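Anaphase-promoting complex subunit cut9 (Schizosaccharomyces pombe, PDB 2XPI) serves as a tetratricopeptide-repeat subunit of the anaphase-promoting complex, the E3 ubiquitin ligase that controls progression through mitosis and G1. Local coordinates at residues Y164-A169 / G207-N212; N171-T176 / A200-L205; G439-Y444 / Q472-L477; M449-L454 / N461-S466. All blocks are in the same frame, centred on the assembly; numbering follows the deposited sequence.

Contact 1. Residues Y164-A169 / G207-N212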
# COMPACT_ATOMS: atom_id res chain seq x y z
N TYR A 164 -3.60 -8.62 -11.62
CA TYR A 164 -3.69 -10.07 -11.74
C TYR A 164 -4.35 -10.48 -13.05
O TYR A 164 -4.78 -11.64 -13.21
CB TYR A 164 -4.48 -10.66 -10.57
CG TYR A 164 -3.94 -10.29 -9.22
CD1 TYR A 164 -2.68 -10.70 -8.83
CD2 TYR A 164 -4.70 -9.55 -8.33
CE1 TYR A 164 -2.18 -10.38 -7.58
CE2 TYR A 164 -4.21 -9.22 -7.08
CZ TYR A 164 -2.95 -9.64 -6.70
OH TYR A 164 -2.47 -9.32 -5.45
N ASP A 165 -4.42 -9.54 -13.98
CA ASP A 165 -4.98 -9.82 -15.29
C ASP A 165 -3.90 -10.43 -16.18
O ASP A 165 -3.15 -9.71 -16.83
CB ASP A 165 -5.50 -8.52 -15.90
CG ASP A 165 -6.44 -8.77 -17.06
OD1 ASP A 165 -6.27 -9.79 -17.77
OD2 ASP A 165 -7.35 -7.92 -17.26
N TRP A 166 -3.82 -11.75 -16.20
CA TRP A 166 -2.67 -12.41 -16.81
C TRP A 166 -2.74 -12.48 -18.32
O TRP A 166 -1.73 -12.29 -19.00
CB TRP A 166 -2.46 -13.80 -16.22
CG TRP A 166 -2.40 -13.80 -14.75
CD1 TRP A 166 -3.20 -14.51 -13.90
CD2 TRP A 166 -1.52 -13.04 -13.93
NE1 TRP A 166 -2.86 -14.24 -12.60
CE2 TRP A 166 -1.83 -13.33 -12.58
CE3 TRP A 166 -0.50 -12.12 -14.19
CZ2 TRP A 166 -1.16 -12.75 -11.51
CZ3 TRP A 166 0.18 -11.55 -13.12
CH2 TRP A 166 -0.16 -11.86 -11.80
N GLN A 167 -3.92 -12.76 -18.85
CA GLN A 167 -4.12 -12.78 -20.29
C GLN A 167 -4.09 -11.35 -20.86
O GLN A 167 -3.51 -11.11 -21.91
CB GLN A 167 -5.44 -13.50 -20.64
CG GLN A 167 -5.81 -13.51 -22.13
CD GLN A 167 -4.68 -13.99 -23.02
OE1 GLN A 167 -4.29 -13.30 -23.97
NE2 GLN A 167 -4.13 -15.18 -22.72
N GLY A 168 -4.71 -10.41 -20.16
CA GLY A 168 -4.59 -9.01 -20.53
C GLY A 168 -3.14 -8.63 -20.73
O GLY A 168 -2.73 -8.23 -21.83
N ALA A 169 -2.34 -8.77 -19.66
CA ALA A 169 -0.91 -8.46 -19.70
C ALA A 169 -0.20 -9.14 -20.87
O ALA A 169 0.69 -8.56 -21.50
CB ALA A 169 -0.27 -8.83 -18.40
N GLY A 207 8.05 -12.37 -17.74
CA GLY A 207 8.51 -13.38 -16.82
C GLY A 207 7.58 -13.48 -15.62
O GLY A 207 7.23 -14.58 -15.20
N GLN A 208 7.18 -12.33 -15.07
CA GLN A 208 6.29 -12.30 -13.90
C GLN A 208 4.95 -12.96 -14.17
O GLN A 208 4.37 -13.60 -13.29
CB GLN A 208 6.03 -10.86 -13.50
CG GLN A 208 7.20 -10.19 -12.82
CD GLN A 208 7.34 -10.63 -11.39
OE1 GLN A 208 7.52 -11.81 -11.10
NE2 GLN A 208 7.24 -9.68 -10.47
N VAL A 209 4.44 -12.77 -15.38
CA VAL A 209 3.17 -13.37 -15.79
C VAL A 209 3.32 -14.89 -15.82
O VAL A 209 2.57 -15.63 -15.17
CB VAL A 209 2.73 -12.87 -17.20
CG1 VAL A 209 1.63 -13.76 -17.77
CG2 VAL A 209 2.27 -11.43 -17.14
N TYR A 210 4.31 -15.37 -16.57
CA TYR A 210 4.55 -16.80 -16.71
C TYR A 210 4.75 -17.50 -15.38
O TYR A 210 4.36 -18.65 -15.22
CB TYR A 210 5.71 -17.06 -17.66
CG TYR A 210 5.28 -16.99 -19.09
CD1 TYR A 210 4.09 -17.58 -19.50
CD2 TYR A 210 6.06 -16.36 -20.05
CE1 TYR A 210 3.69 -17.53 -20.81
CE2 TYR A 210 5.66 -16.31 -21.36
CZ TYR A 210 4.47 -16.89 -21.73
OH TYR A 210 4.06 -16.84 -23.03
N THR A 211 5.35 -16.81 -14.41
CA THR A 211 5.49 -17.36 -13.08
C THR A 211 4.11 -17.59 -12.48
O THR A 211 3.86 -18.62 -11.84
CB THR A 211 6.28 -16.40 -12.20
OG1 THR A 211 7.59 -16.22 -12.75
CG2 THR A 211 6.39 -16.94 -10.79
N ASN A 212 3.20 -16.64 -12.69
CA ASN A 212 1.86 -16.72 -12.11
C ASN A 212 0.96 -17.69 -12.83
O ASN A 212 -0.06 -18.11 -12.27
CB ASN A 212 1.21 -15.35 -12.03
CG ASN A 212 1.76 -14.51 -10.89
OD1 ASN A 212 1.48 -14.78 -9.72
ND2 ASN A 212 2.55 -13.49 -11.22
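Trp166 has the most surface covered in this contact, and its six-membered ring meets Asn212 over one face. The amide of Asn212 lies nearly parallel to the indole, 12° between the planes, over its outer part, ND2 coming within 3.2 Å of Trp166 CH2. Closer to the backbone, Asn212 CB sits over the same ring in a CH-pi contact, 3.6 Å from its centroid. The opposite face of the indole meets the carbonyl O of Tyr164. Trp166 CG stands beside its own backbone N (chi1 -52°), which turns the indole toward helix 198-212.

The apolar part belongs to Val209. Its CG2 reaches the edge of the indole, near the ring plane, and touches Ala169 CB at 3.8 Å. Val161 of helix 150-162 touches both Trp166 and Val209.

Hydrogen bonds work inside each segment. Asp165 caps helix 166-173, its OD1 accepting from Gly168 N at 2.9 Å, while Asn212 ND2 donates to Gln208 O at 2.8 Å, a bent bond that probably limits how the amide can turn. Replacing Trp166 with an alanine would probably remove the surface the Asn212 amide rests on and open a gap beside Val209 CG2. The chemistry implies that TPR 3 and TPR 4 join here by dispersion and shape, with the ND2 donor used within its own helix.

Contact 2. Residues N171-T176 / A200-L205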
# COMPACT_ATOMS: atom_id res chain seq x y z
N ASN A 171 -1.65 -10.20 -23.78
CA ASN A 171 -2.09 -9.49 -24.98
C ASN A 171 -1.22 -8.26 -25.27
O ASN A 171 -0.84 -8.02 -26.41
CB ASN A 171 -3.56 -9.05 -24.86
CG ASN A 171 -4.55 -10.22 -24.96
OD1 ASN A 171 -4.27 -11.24 -25.60
ND2 ASN A 171 -5.71 -10.07 -24.32
N LEU A 172 -0.92 -7.48 -24.22
CA LEU A 172 -0.12 -6.27 -24.35
C LEU A 172 1.37 -6.52 -24.58
O LEU A 172 2.01 -5.81 -25.36
CB LEU A 172 -0.30 -5.37 -23.13
CG LEU A 172 -1.37 -4.29 -23.23
CD1 LEU A 172 -1.14 -3.22 -22.19
CD2 LEU A 172 -1.35 -3.69 -24.64
N LEU A 173 1.93 -7.52 -23.90
CA LEU A 173 3.36 -7.82 -23.99
C LEU A 173 3.72 -8.76 -25.14
O LEU A 173 4.79 -8.63 -25.73
CB LEU A 173 3.84 -8.47 -22.69
CG LEU A 173 4.41 -7.65 -21.53
CD1 LEU A 173 4.15 -6.17 -21.73
CD2 LEU A 173 3.84 -8.15 -20.19
N GLY A 174 2.82 -9.70 -25.45
CA GLY A 174 3.13 -10.79 -26.36
C GLY A 174 3.65 -11.96 -25.55
O GLY A 174 4.23 -11.76 -24.48
N GLU A 175 3.45 -13.18 -26.05
CA GLU A 175 3.83 -14.40 -25.32
C GLU A 175 5.33 -14.63 -25.35
O GLU A 175 5.88 -15.40 -24.57
CB GLU A 175 3.10 -15.61 -25.89
CG GLU A 175 1.58 -15.46 -25.94
CD GLU A 175 0.85 -16.78 -25.75
OE1 GLU A 175 -0.16 -17.01 -26.45
OE2 GLU A 175 1.29 -17.60 -24.91
N THR A 176 5.98 -13.95 -26.29
CA THR A 176 7.43 -13.92 -26.37
C THR A 176 7.87 -12.52 -26.84
O THR A 176 7.07 -11.75 -27.36
CB THR A 176 7.95 -14.96 -27.34
OG1 THR A 176 7.57 -14.59 -28.67
CG2 THR A 176 7.37 -16.34 -27.01
N ALA A 200 13.99 -4.71 -22.05
CA ALA A 200 14.33 -5.62 -20.98
C ALA A 200 13.17 -5.71 -20.01
O ALA A 200 12.68 -6.81 -19.70
CB ALA A 200 15.54 -5.16 -20.28
N SER A 201 12.71 -4.55 -19.54
CA SER A 201 11.68 -4.46 -18.53
C SER A 201 10.40 -5.19 -18.90
O SER A 201 9.71 -5.74 -18.04
CB SER A 201 11.37 -2.99 -18.22
OG SER A 201 12.53 -2.34 -17.70
N MET A 202 10.06 -5.20 -20.18
CA MET A 202 8.86 -5.90 -20.61
C MET A 202 9.03 -7.44 -20.63
O MET A 202 8.07 -8.18 -20.42
CB MET A 202 8.35 -5.34 -21.94
CG MET A 202 7.87 -3.90 -21.84
SD MET A 202 6.95 -3.34 -23.29
CE MET A 202 8.25 -2.88 -24.42
N CYS A 203 10.26 -7.93 -20.87
CA CYS A 203 10.53 -9.37 -20.77
C CYS A 203 10.47 -9.78 -19.32
O CYS A 203 10.08 -10.90 -19.01
CB CYS A 203 11.92 -9.74 -21.31
SG CYS A 203 12.13 -9.70 -23.10
N TYR A 204 10.88 -8.88 -18.43
CA TYR A 204 10.81 -9.16 -17.01
C TYR A 204 9.36 -9.29 -16.65
O TYR A 204 8.96 -10.17 -15.87
CB TYR A 204 11.44 -8.03 -16.19
CG TYR A 204 11.04 -8.07 -14.73
CD1 TYR A 204 11.57 -9.01 -13.87
CD2 TYR A 204 10.10 -7.18 -14.22
CE1 TYR A 204 11.19 -9.06 -12.55
CE2 TYR A 204 9.71 -7.22 -12.90
CZ TYR A 204 10.26 -8.16 -12.07
OH TYR A 204 9.88 -8.21 -10.74
N LEU A 205 8.55 -8.41 -17.23
CA LEU A 205 7.13 -8.37 -16.91
C LEU A 205 6.52 -9.66 -17.42
O LEU A 205 5.75 -10.32 -16.72
CB LEU A 205 6.48 -7.17 -17.57
CG LEU A 205 5.62 -6.25 -16.71
CD1 LEU A 205 6.17 -6.08 -15.30
CD2 LEU A 205 5.50 -4.91 -17.42
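Leu173 sits on the last turn of helix 166-173 in TPR 3 and packs against Met202 and Leu205 on helix 198-212, where TPR 4 begins, so the contact belongs to the helix-on-helix stacking of consecutive tetratricopeptide repeats. Of the three, Leu173 has the most surface buried. Its two methyl branches divide the work: CD2 meets Leu205 CB at 3.8 Å, and CD1 is directed to the sulfur of Met202, 4.3 Å from SD. The branch carbon itself, Leu173 CG, rests on the backbone of the neighbouring helix, 3.9 Å from Met202 O.

Leu205 lies across Leu173 at about a right angle, and it is the base of its side chain, not a methyl, that receives the contact. In Met202, chi1 (-65°) and an extended chi2 (-168°) carry SD out toward Leu173. A bound gold(I) cyanide ion lies about 4 Å from the Met202 side chain. Helix 150-162 also packs here, Ala157 on Leu173 and Tyr154 on Leu205. TPR repeats 1-7 mediate homodimerization, and neighbouring Ser201 hydrogen-bonds through OG to Gln97 and Gln99 of the second subunit. Just past Leu173 the helix ends at Gly174, whose positive phi of 91° would jam a CB atom against the carbonyl O of Leu173.

Contact 3. Residues G439-Y444 / Q472-L477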
# COMPACT_ATOMS: atom_id res chain seq x y z
N GLY A 439 23.50 -27.20 -6.63
CA GLY A 439 24.91 -26.93 -6.74
C GLY A 439 25.62 -26.89 -5.41
O GLY A 439 26.75 -26.48 -5.33
N THR A 440 24.95 -27.32 -4.35
CA THR A 440 25.58 -27.35 -3.04
C THR A 440 25.50 -28.75 -2.50
O THR A 440 24.68 -29.53 -2.94
CB THR A 440 24.98 -26.32 -2.09
OG1 THR A 440 24.11 -26.96 -1.17
CG2 THR A 440 24.21 -25.31 -2.87
N HIS A 441 26.41 -29.08 -1.60
CA HIS A 441 26.62 -30.47 -1.23
C HIS A 441 25.79 -30.93 -0.03
O HIS A 441 25.63 -32.13 0.19
CB HIS A 441 28.08 -30.73 -0.94
CG HIS A 441 28.50 -30.30 0.43
ND1 HIS A 441 28.53 -28.98 0.82
CD2 HIS A 441 28.90 -31.02 1.51
CE1 HIS A 441 28.92 -28.90 2.08
NE2 HIS A 441 29.15 -30.13 2.52
N LEU A 442 25.24 -29.99 0.72
CA LEU A 442 24.54 -30.33 1.95
C LEU A 442 23.23 -31.10 1.79
O LEU A 442 23.01 -32.06 2.51
CB LEU A 442 24.34 -29.09 2.81
CG LEU A 442 25.57 -28.62 3.57
CD1 LEU A 442 25.22 -27.39 4.37
CD2 LEU A 442 26.07 -29.70 4.49
N PRO A 443 22.33 -30.68 0.89
CA PRO A 443 21.12 -31.50 0.69
C PRO A 443 21.35 -32.98 0.38
O PRO A 443 20.63 -33.79 0.93
CB PRO A 443 20.42 -30.80 -0.46
CG PRO A 443 20.76 -29.34 -0.22
CD PRO A 443 22.24 -29.40 0.17
N TYR A 444 22.33 -33.34 -0.46
CA TYR A 444 22.64 -34.76 -0.71
C TYR A 444 23.26 -35.43 0.51
O TYR A 444 23.09 -36.63 0.73
CB TYR A 444 23.64 -34.91 -1.84
CG TYR A 444 23.08 -34.56 -3.19
CD1 TYR A 444 21.72 -34.53 -3.40
CD2 TYR A 444 23.92 -34.26 -4.24
CE1 TYR A 444 21.22 -34.20 -4.61
CE2 TYR A 444 23.42 -33.93 -5.46
CZ TYR A 444 22.07 -33.91 -5.65
OH TYR A 444 21.57 -33.57 -6.88
N GLN A 472 34.41 -31.64 -1.01
CA GLN A 472 35.06 -32.76 -0.32
C GLN A 472 35.62 -32.46 1.07
O GLN A 472 36.14 -33.37 1.72
CB GLN A 472 36.12 -33.42 -1.22
CG GLN A 472 37.09 -32.47 -1.96
CD GLN A 472 36.44 -31.79 -3.16
OE1 GLN A 472 36.08 -30.60 -3.10
NE2 GLN A 472 36.27 -32.54 -4.24
N TYR A 473 35.49 -31.23 1.56
CA TYR A 473 36.10 -30.84 2.82
C TYR A 473 35.14 -30.45 3.95
O TYR A 473 35.33 -29.43 4.63
CB TYR A 473 37.13 -29.73 2.60
CG TYR A 473 38.17 -30.08 1.57
CD1 TYR A 473 39.21 -30.95 1.87
CD2 TYR A 473 38.10 -29.56 0.29
CE1 TYR A 473 40.16 -31.28 0.92
CE2 TYR A 473 39.04 -29.88 -0.66
CZ TYR A 473 40.06 -30.74 -0.34
OH TYR A 473 40.99 -31.06 -1.30
N ASP A 474 34.12 -31.27 4.17
CA ASP A 474 33.19 -31.07 5.27
C ASP A 474 33.24 -32.31 6.17
O ASP A 474 32.96 -33.42 5.72
CB ASP A 474 31.80 -30.84 4.68
CG ASP A 474 30.69 -30.86 5.73
OD1 ASP A 474 30.94 -31.13 6.94
OD2 ASP A 474 29.53 -30.60 5.34
N PRO A 475 33.60 -32.12 7.45
CA PRO A 475 33.84 -33.21 8.41
C PRO A 475 32.65 -34.16 8.52
O PRO A 475 32.84 -35.34 8.76
CB PRO A 475 33.99 -32.48 9.74
CG PRO A 475 34.19 -31.05 9.42
CD PRO A 475 33.58 -30.80 8.09
N LEU A 476 31.44 -33.62 8.35
CA LEU A 476 30.19 -34.35 8.53
C LEU A 476 30.01 -35.38 7.43
O LEU A 476 29.42 -36.45 7.64
CB LEU A 476 29.03 -33.37 8.48
CG LEU A 476 27.74 -33.69 9.23
CD1 LEU A 476 26.52 -33.02 8.53
CD2 LEU A 476 27.52 -35.19 9.40
N LEU A 477 30.50 -35.05 6.25
CA LEU A 477 30.38 -35.88 5.08
C LEU A 477 31.35 -37.03 5.16
O LEU A 477 31.02 -38.15 4.77
CB LEU A 477 30.70 -35.05 3.84
CG LEU A 477 30.86 -35.78 2.52
CD1 LEU A 477 29.54 -36.39 2.08
CD2 LEU A 477 31.36 -34.80 1.49
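His441 NE2 donates to Asp474 OD2 at 2.9 Å, a His-carboxylate hydrogen bond that is fairly straight, with an angle of 163° at the hydrogen. The conformations of both side chains serve it. His441 places CG between its backbone N and its carbonyl carbon (chi1 81°), which sends the ring toward helix 475-487; Asp474 has CG opposite its own N, which carries the carboxylate out to meet it. OD2 is approached on its anti lone pair and lies close to the imidazole plane, while the two flat groups stand nearly perpendicular, 81° apart.

The other oxygen, OD1, turns back to its own chain and accepts Leu476 N at 2.9 Å, so Asp474 is also the N-cap of helix 475-487. Leu442 adds a van der Waals contact to the carboxylate: chi2 extends CD1, and the other methyl, CD2, turns to within 3.7 Å of Asp474 OD2. Outside the two segments, OD2 forms a salt bridge to a basic side chain of the chain of another protein, probably hcn1, which TPR repeats 8 and 10-13 bind.

An asparagine in place of Asp474 would probably leave that basic group without its countercharge and weaken the pull on His441. The chemistry implies a buried carboxylate, probably kept ionised by the basic group, that ties together the loop leading into TPR 11, the N-terminus of the first helix of TPR 12 and the bound chain.

Contact 4. Residues M449-L454 / N461-S466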
# COMPACT_ATOMS: atom_id res chain seq x y z
N MET A 449 22.25 -39.33 4.87
CA MET A 449 22.14 -39.66 6.29
C MET A 449 20.79 -40.21 6.65
O MET A 449 20.66 -41.09 7.52
CB MET A 449 22.40 -38.42 7.13
CG MET A 449 23.83 -37.88 6.98
SD MET A 449 23.98 -36.30 7.82
CE MET A 449 23.46 -36.85 9.45
N GLN A 450 19.77 -39.69 6.00
CA GLN A 450 18.41 -40.11 6.26
C GLN A 450 18.17 -41.49 5.64
O GLN A 450 17.44 -42.31 6.22
CB GLN A 450 17.43 -39.07 5.72
CG GLN A 450 16.12 -39.05 6.45
CD GLN A 450 16.31 -38.77 7.92
OE1 GLN A 450 15.66 -39.37 8.77
NE2 GLN A 450 17.23 -37.88 8.23
N HIS A 451 18.77 -41.75 4.48
CA HIS A 451 18.65 -43.07 3.85
C HIS A 451 19.47 -44.15 4.56
O HIS A 451 19.13 -45.33 4.52
CB HIS A 451 18.97 -43.01 2.36
CG HIS A 451 17.82 -42.54 1.52
ND1 HIS A 451 16.67 -43.28 1.36
CD2 HIS A 451 17.65 -41.41 0.80
CE1 HIS A 451 15.83 -42.61 0.58
NE2 HIS A 451 16.40 -41.48 0.23
N MET A 452 20.54 -43.75 5.24
CA MET A 452 21.22 -44.65 6.15
C MET A 452 20.27 -45.17 7.23
O MET A 452 20.23 -46.37 7.50
CB MET A 452 22.42 -43.98 6.79
CG MET A 452 23.63 -44.06 5.93
SD MET A 452 25.12 -43.65 6.81
CE MET A 452 25.23 -41.90 6.46
N GLN A 453 19.51 -44.26 7.84
CA GLN A 453 18.52 -44.61 8.85
C GLN A 453 17.56 -45.69 8.36
O GLN A 453 17.23 -46.61 9.09
CB GLN A 453 17.69 -43.38 9.21
CG GLN A 453 18.52 -42.22 9.63
CD GLN A 453 19.25 -42.51 10.90
OE1 GLN A 453 18.63 -42.72 11.95
NE2 GLN A 453 20.58 -42.54 10.83
N LEU A 454 17.11 -45.57 7.12
CA LEU A 454 16.16 -46.51 6.57
C LEU A 454 16.82 -47.84 6.23
O LEU A 454 16.14 -48.84 5.98
CB LEU A 454 15.51 -45.93 5.32
CG LEU A 454 14.62 -44.73 5.60
CD1 LEU A 454 13.98 -44.21 4.33
CD2 LEU A 454 13.56 -45.11 6.62
N ASN A 461 24.69 -44.23 -0.26
CA ASN A 461 26.00 -44.07 -0.85
C ASN A 461 25.93 -43.26 -2.15
O ASN A 461 26.82 -42.48 -2.43
CB ASN A 461 26.64 -45.43 -1.09
CG ASN A 461 28.06 -45.31 -1.60
OD1 ASN A 461 28.87 -44.60 -1.02
ND2 ASN A 461 28.36 -46.00 -2.70
N GLU A 462 24.88 -43.47 -2.94
CA GLU A 462 24.69 -42.65 -4.13
C GLU A 462 24.70 -41.17 -3.76
O GLU A 462 25.50 -40.40 -4.28
CB GLU A 462 23.35 -42.97 -4.77
CG GLU A 462 23.26 -44.34 -5.39
CD GLU A 462 23.56 -44.29 -6.85
OE1 GLU A 462 22.92 -45.02 -7.62
OE2 GLU A 462 24.43 -43.48 -7.23
N TYR A 463 23.81 -40.78 -2.86
CA TYR A 463 23.74 -39.41 -2.41
C TYR A 463 25.07 -38.91 -1.80
O TYR A 463 25.48 -37.78 -2.03
CB TYR A 463 22.61 -39.24 -1.41
CG TYR A 463 21.21 -39.26 -1.98
CD1 TYR A 463 20.75 -38.23 -2.81
CD2 TYR A 463 20.33 -40.27 -1.66
CE1 TYR A 463 19.45 -38.23 -3.31
CE2 TYR A 463 19.04 -40.29 -2.15
CZ TYR A 463 18.60 -39.26 -2.97
OH TYR A 463 17.30 -39.31 -3.44
N LEU A 464 25.75 -39.76 -1.03
CA LEU A 464 27.00 -39.32 -0.41
C LEU A 464 28.15 -39.09 -1.41
O LEU A 464 28.88 -38.11 -1.29
CB LEU A 464 27.41 -40.25 0.74
CG LEU A 464 26.51 -40.19 1.98
CD1 LEU A 464 26.91 -41.24 2.98
CD2 LEU A 464 26.53 -38.83 2.63
N GLN A 465 28.31 -39.98 -2.38
CA GLN A 465 29.28 -39.75 -3.46
C GLN A 465 28.93 -38.47 -4.21
O GLN A 465 29.81 -37.72 -4.63
CB GLN A 465 29.33 -40.94 -4.44
CG GLN A 465 29.87 -42.22 -3.82
CD GLN A 465 31.28 -42.05 -3.27
OE1 GLN A 465 32.11 -41.33 -3.85
NE2 GLN A 465 31.56 -42.72 -2.14
N SER A 466 27.64 -38.23 -4.37
CA SER A 466 27.16 -36.99 -4.96
C SER A 466 27.58 -35.74 -4.19
O SER A 466 28.14 -34.85 -4.81
CB SER A 466 25.65 -37.03 -5.19
OG SER A 466 25.34 -37.90 -6.28
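His451 and Tyr463 lie side by side with their borders in contact, each reaching from its helix into the interface between helices 442-454 and 457-470. Their planes are almost parallel, 6° apart, yet neither ring lies over the other: the centroids are 5.4 Å apart, and the approach is made by His451 CD2 to Tyr463 CE2 at 3.4 Å. His451 NE2 follows at 3.7 Å from the same Tyr463 CE2, so CD2 and NE2 of the imidazole both approach one carbon of the phenol ring. In both residues CG stands beside the backbone N and opposite the carbonyl carbon (chi1 -81° in His451, -74° in Tyr463), a shared setting that lets the rings lean toward each other. His451 ND1 is tied by a weak hydrogen bond to Asn456 in the turn between the helices, and Tyr463 is backed by Tyr444 and Leu447 of the helix it faces.

The second pair sits on another flank of the interface. Met452 bends at chi3 so that its terminal methyl, CE, turns to Leu464 CD1 at 3.9 Å, the two side chains meeting at about a right angle and touching only through methyl groups. Beyond it, Glu480 and Val484 of helix 475-487 also touch Met452, which therefore links the hairpin to the next repeat. Two antiparallel helices joined by a short turn, packed here through a ring pair and a methyl contact, are the helical hairpin of a tetratricopeptide repeat, in this case TPR 11.

Contacts 1 and 2 hold the same two helices, 166-173 and 198-212, with centres 9 Å apart; Tyr210 OH of one reaches Glu175 O of the other in a probable hydrogen bond. Contacts 3 and 4 share helix 442-454, contact 4 nested inside the loop closed by contact 3. The two pairs lie far apart along the superhelix, with the centres of contacts 1 and 3 about 38 Å apart. Contacts 2 and 3 are buried, whereas 1 and 4 are only partly so. Contacts 1, 2 and 4 rely on apolar or ring packing; contact 3, where Asp474 also meets the other protein, is the one with a hydrogen bond across its segments.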